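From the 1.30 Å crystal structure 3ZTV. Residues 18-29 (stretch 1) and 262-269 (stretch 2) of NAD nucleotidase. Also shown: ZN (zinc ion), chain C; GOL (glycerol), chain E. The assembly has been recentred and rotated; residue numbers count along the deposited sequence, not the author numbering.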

# COMPACT_ATOMS: atom_id res chain seq x y z
N ILE A 18 -6.17 8.13 -27.31
CA ILE A 18 -4.99 7.38 -27.77
C ILE A 18 -4.07 7.09 -26.58
O ILE A 18 -4.25 7.66 -25.48
CB ILE A 18 -4.18 8.11 -28.89
CG1 ILE A 18 -3.35 9.29 -28.35
CG2 ILE A 18 -5.08 8.57 -30.01
CD1 ILE A 18 -2.29 9.79 -29.36
N ASN A 19 -3.05 6.26 -26.80
CA ASN A 19 -2.08 5.96 -25.74
C ASN A 19 -0.81 5.43 -26.37
O ASN A 19 -0.83 4.86 -27.46
CB ASN A 19 -2.63 4.91 -24.78
CG ASN A 19 -2.95 3.60 -25.48
OD1 ASN A 19 -2.14 2.65 -25.49
ND2 ASN A 19 -4.13 3.53 -26.07
N ASP A 20 0.32 5.64 -25.69
CA ASP A 20 1.56 4.95 -26.04
C ASP A 20 2.00 5.24 -27.48
O ASP A 20 2.42 4.34 -28.22
CB ASP A 20 1.44 3.45 -25.80
CG ASP A 20 1.30 3.11 -24.33
OD1 ASP A 20 2.33 2.99 -23.62
OD2 ASP A 20 0.15 2.98 -23.86
N HIS A 21 1.90 6.49 -27.89
CA HIS A 21 2.38 6.81 -29.23
C HIS A 21 3.91 6.74 -29.37
O HIS A 21 4.41 6.52 -30.48
CB HIS A 21 1.75 8.10 -29.83
CG HIS A 21 2.45 9.38 -29.49
ND1 HIS A 21 2.06 10.19 -28.44
CD2 HIS A 21 3.44 10.05 -30.14
CE1 HIS A 21 2.82 11.27 -28.43
NE2 HIS A 21 3.66 11.22 -29.45
N HIS A 22 4.63 6.86 -28.26
CA HIS A 22 6.08 6.59 -28.24
C HIS A 22 6.84 7.30 -29.37
O HIS A 22 7.69 6.71 -30.05
CB HIS A 22 6.33 5.08 -28.30
CG HIS A 22 6.13 4.38 -26.99
ND1 HIS A 22 7.05 4.42 -25.97
CD2 HIS A 22 5.12 3.59 -26.55
CE1 HIS A 22 6.61 3.71 -24.94
NE2 HIS A 22 5.45 3.17 -25.28
N SER A 23 6.50 8.56 -29.59
CA SER A 23 7.20 9.39 -30.56
C SER A 23 7.06 8.93 -32.01
O SER A 23 7.87 9.32 -32.87
CB SER A 23 8.68 9.57 -30.17
OG SER A 23 8.80 10.19 -28.90
N TYR A 24 6.03 8.12 -32.30
CA TYR A 24 5.75 7.70 -33.67
C TYR A 24 4.97 8.80 -34.39
O TYR A 24 3.73 8.74 -34.51
CB TYR A 24 4.99 6.38 -33.72
CG TYR A 24 5.89 5.17 -33.60
CD1 TYR A 24 6.51 4.85 -32.40
CD2 TYR A 24 6.13 4.36 -34.71
CE1 TYR A 24 7.35 3.75 -32.30
CE2 TYR A 24 6.96 3.25 -34.61
CZ TYR A 24 7.57 2.96 -33.40
OH TYR A 24 8.39 1.86 -33.33
N LEU A 25 5.68 9.81 -34.87
CA LEU A 25 5.02 10.90 -35.58
C LEU A 25 4.61 10.51 -36.99
O LEU A 25 3.62 11.02 -37.52
CB LEU A 25 5.91 12.14 -35.62
CG LEU A 25 5.73 13.13 -34.46
CD1 LEU A 25 5.89 12.46 -33.10
CD2 LEU A 25 6.69 14.30 -34.60
N GLU A 26 5.37 9.61 -37.61
CA GLU A 26 5.09 9.16 -38.97
C GLU A 26 4.36 7.82 -38.91
O GLU A 26 4.39 7.15 -37.88
CB GLU A 26 6.39 9.00 -39.76
CG GLU A 26 7.16 10.30 -40.01
CD GLU A 26 8.35 10.11 -40.93
OE1 GLU A 26 8.17 9.53 -42.03
OE2 GLU A 26 9.47 10.52 -40.57
N PRO A 27 3.72 7.43 -40.02
CA PRO A 27 3.11 6.10 -40.12
C PRO A 27 4.18 5.01 -40.00
O PRO A 27 5.38 5.30 -40.12
CB PRO A 27 2.51 6.09 -41.53
CG PRO A 27 2.31 7.53 -41.86
CD PRO A 27 3.49 8.22 -41.24
N HIS A 28 3.76 3.77 -39.74
CA HIS A 28 4.67 2.64 -39.79
C HIS A 28 4.00 1.45 -40.47
O HIS A 28 2.77 1.41 -40.63
CB HIS A 28 5.21 2.29 -38.39
CG HIS A 28 4.16 1.75 -37.46
ND1 HIS A 28 3.27 2.57 -36.79
CD2 HIS A 28 3.88 0.49 -37.06
CE1 HIS A 28 2.48 1.82 -36.04
NE2 HIS A 28 2.83 0.56 -36.19
N GLU A 29 4.79 0.47 -40.87
CA GLU A 29 4.26 -0.67 -41.61
C GLU A 29 3.70 -1.75 -40.68
O GLU A 29 4.22 -1.98 -39.58
CB GLU A 29 5.36 -1.25 -42.49
CG GLU A 29 4.91 -2.31 -43.47
CD GLU A 29 6.05 -2.73 -44.38
OE1 GLU A 29 6.29 -2.04 -45.39
OE2 GLU A 29 6.71 -3.74 -44.07
N MET A 262 -10.74 0.15 -21.48
CA MET A 262 -10.29 0.00 -22.87
C MET A 262 -8.96 0.69 -23.13
O MET A 262 -8.65 1.71 -22.50
CB MET A 262 -11.35 0.49 -23.87
CG MET A 262 -11.53 1.99 -23.96
SD MET A 262 -12.31 2.75 -22.52
CE MET A 262 -12.66 4.37 -23.22
N GLU A 263 -8.19 0.13 -24.06
CA GLU A 263 -6.92 0.69 -24.54
C GLU A 263 -7.03 0.89 -26.05
O GLU A 263 -7.96 0.38 -26.69
CB GLU A 263 -5.77 -0.27 -24.20
CG GLU A 263 -4.38 0.31 -24.33
CD GLU A 263 -3.31 -0.54 -23.67
OE1 GLU A 263 -3.50 -1.76 -23.50
OE2 GLU A 263 -2.25 0.01 -23.32
N GLY A 264 -6.07 1.63 -26.61
CA GLY A 264 -6.05 1.97 -28.03
C GLY A 264 -4.78 1.53 -28.75
O GLY A 264 -4.17 2.29 -29.50
N TRP A 265 -4.39 0.28 -28.53
CA TRP A 265 -3.21 -0.29 -29.19
C TRP A 265 -1.97 0.55 -28.83
O TRP A 265 -1.74 0.79 -27.64
CB TRP A 265 -3.44 -0.41 -30.71
CG TRP A 265 -2.66 -1.52 -31.38
CD1 TRP A 265 -1.85 -2.44 -30.78
CD2 TRP A 265 -2.66 -1.83 -32.78
NE1 TRP A 265 -1.33 -3.30 -31.73
CE2 TRP A 265 -1.81 -2.95 -32.96
CE3 TRP A 265 -3.29 -1.28 -33.90
CZ2 TRP A 265 -1.57 -3.51 -34.22
CZ3 TRP A 265 -3.06 -1.84 -35.14
CH2 TRP A 265 -2.20 -2.93 -35.30
N ALA A 266 -1.18 0.99 -29.81
CA ALA A 266 -0.02 1.84 -29.55
C ALA A 266 0.48 2.46 -30.85
O ALA A 266 -0.07 2.20 -31.93
CB ALA A 266 1.10 1.03 -28.88
N TYR A 267 1.52 3.28 -30.73
CA TYR A 267 2.30 3.78 -31.88
C TYR A 267 1.45 4.55 -32.90
O TYR A 267 1.59 4.36 -34.12
CB TYR A 267 3.11 2.66 -32.56
CG TYR A 267 4.11 1.94 -31.67
CD1 TYR A 267 4.50 2.46 -30.44
CD2 TYR A 267 4.67 0.74 -32.08
CE1 TYR A 267 5.41 1.78 -29.63
CE2 TYR A 267 5.60 0.07 -31.28
CZ TYR A 267 5.96 0.60 -30.06
OH TYR A 267 6.87 -0.06 -29.25
N SER A 268 0.59 5.42 -32.39
CA SER A 268 -0.31 6.29 -33.16
C SER A 268 -1.23 5.55 -34.15
O SER A 268 -1.67 6.15 -35.12
CB SER A 268 0.44 7.48 -33.82
OG SER A 268 1.47 7.07 -34.71
N ALA A 269 -1.57 4.30 -33.86
CA ALA A 269 -2.31 3.48 -34.83
C ALA A 269 -3.83 3.58 -34.73
O ALA A 269 -4.52 3.30 -35.71
CB ALA A 269 -1.90 2.02 -34.73
ZN ZN C . 4.18 2.26 -23.86
C1 GOL E . 1.59 -1.66 -32.19
O1 GOL E . 2.47 -2.76 -32.20
C2 GOL E . 1.19 -1.34 -33.63
O2 GOL E . 0.87 0.03 -33.75
C3 GOL E . 2.35 -1.68 -34.56
O3 GOL E . 1.81 -2.03 -35.81
O HOH W 1 -0.91 5.82 -30.05
O HOH W 2 -3.60 4.97 -29.76
O HOH W 3 2.84 5.24 -36.58
O HOH W 4 4.46 1.16 -22.14

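Where two loops far apart in sequence pack without forming a sheet, few of their backbone groups can pair directly, and the remainder are commonly satisfied within their own stretch, or by side chains, waters or ligands. The contact between residues 18-29 and 262-269 of NAD nucleotidase is a compact example. Each stretch contains a type I' turn, from His 21 to Tyr 24 and from Ala 266 to Ala 269, and each turn satisfies part of its own backbone: Tyr 24 N donates to His 21 O (2.9 Å), and Ala 269 N donates to Ala 266 O (3.2 Å).

Between the stretches there is one backbone hydrogen bond. Tyr 267 N donates to Asp 20 O at 2.9 Å, and its N-H...O angle of 171° makes it nearly linear. It lies where the chains run close, with the CA atoms of His 21 and Tyr 267 4.0 Å apart.

Water serves several of the backbone groups that have no direct partner across the contact. Water 1 O donates to Asn 19 O and accepts from Ser 268 N, both at 2.8 Å, and so spans a gap the backbones do not close themselves. Water 2 O accepts from Asn 19 N (3.3 Å) and donates to Gly 264 O (2.8 Å). Water 3 spends its two protons on carbonyls from both stretches, with its O 2.8 Å from Glu 26 O and 2.9 Å from Tyr 267 O; that O also lies 2.7 Å from His 28 ND1.

Ser 268 OG is 2.8 Å from Tyr 24 O across the contact and 2.8 Å from Tyr 267 O within its own stretch, but its single proton cannot fully serve both, and the geometry does not settle the matter.

Ala 266 O, already used by the turn, also accepts from GOL O2 at 3.0 Å. This glycerol probably comes from the crystallisation liquor.

Around this polar network, Tyr 267 contributes the largest covered area. Its ring forms an offset stack with that of Tyr 24, the centroids 4.2 Å apart and the planes at 12°, while Tyr 267 CB lies over the Tyr 24 face, 4.0 Å from the ring centroid. The His 22 ring meets Tyr 267 obliquely, with His 22 CD2 3.6 Å from Tyr 267 CE1. His 22 is also committed to metal: its NE2 binds ZN at 2.1 Å, and Asp 20 OD1 binds ZN at 2.0 Å. Thus Asp 20 uses its carbonyl to hold the second stretch and its carboxylate to hold zinc.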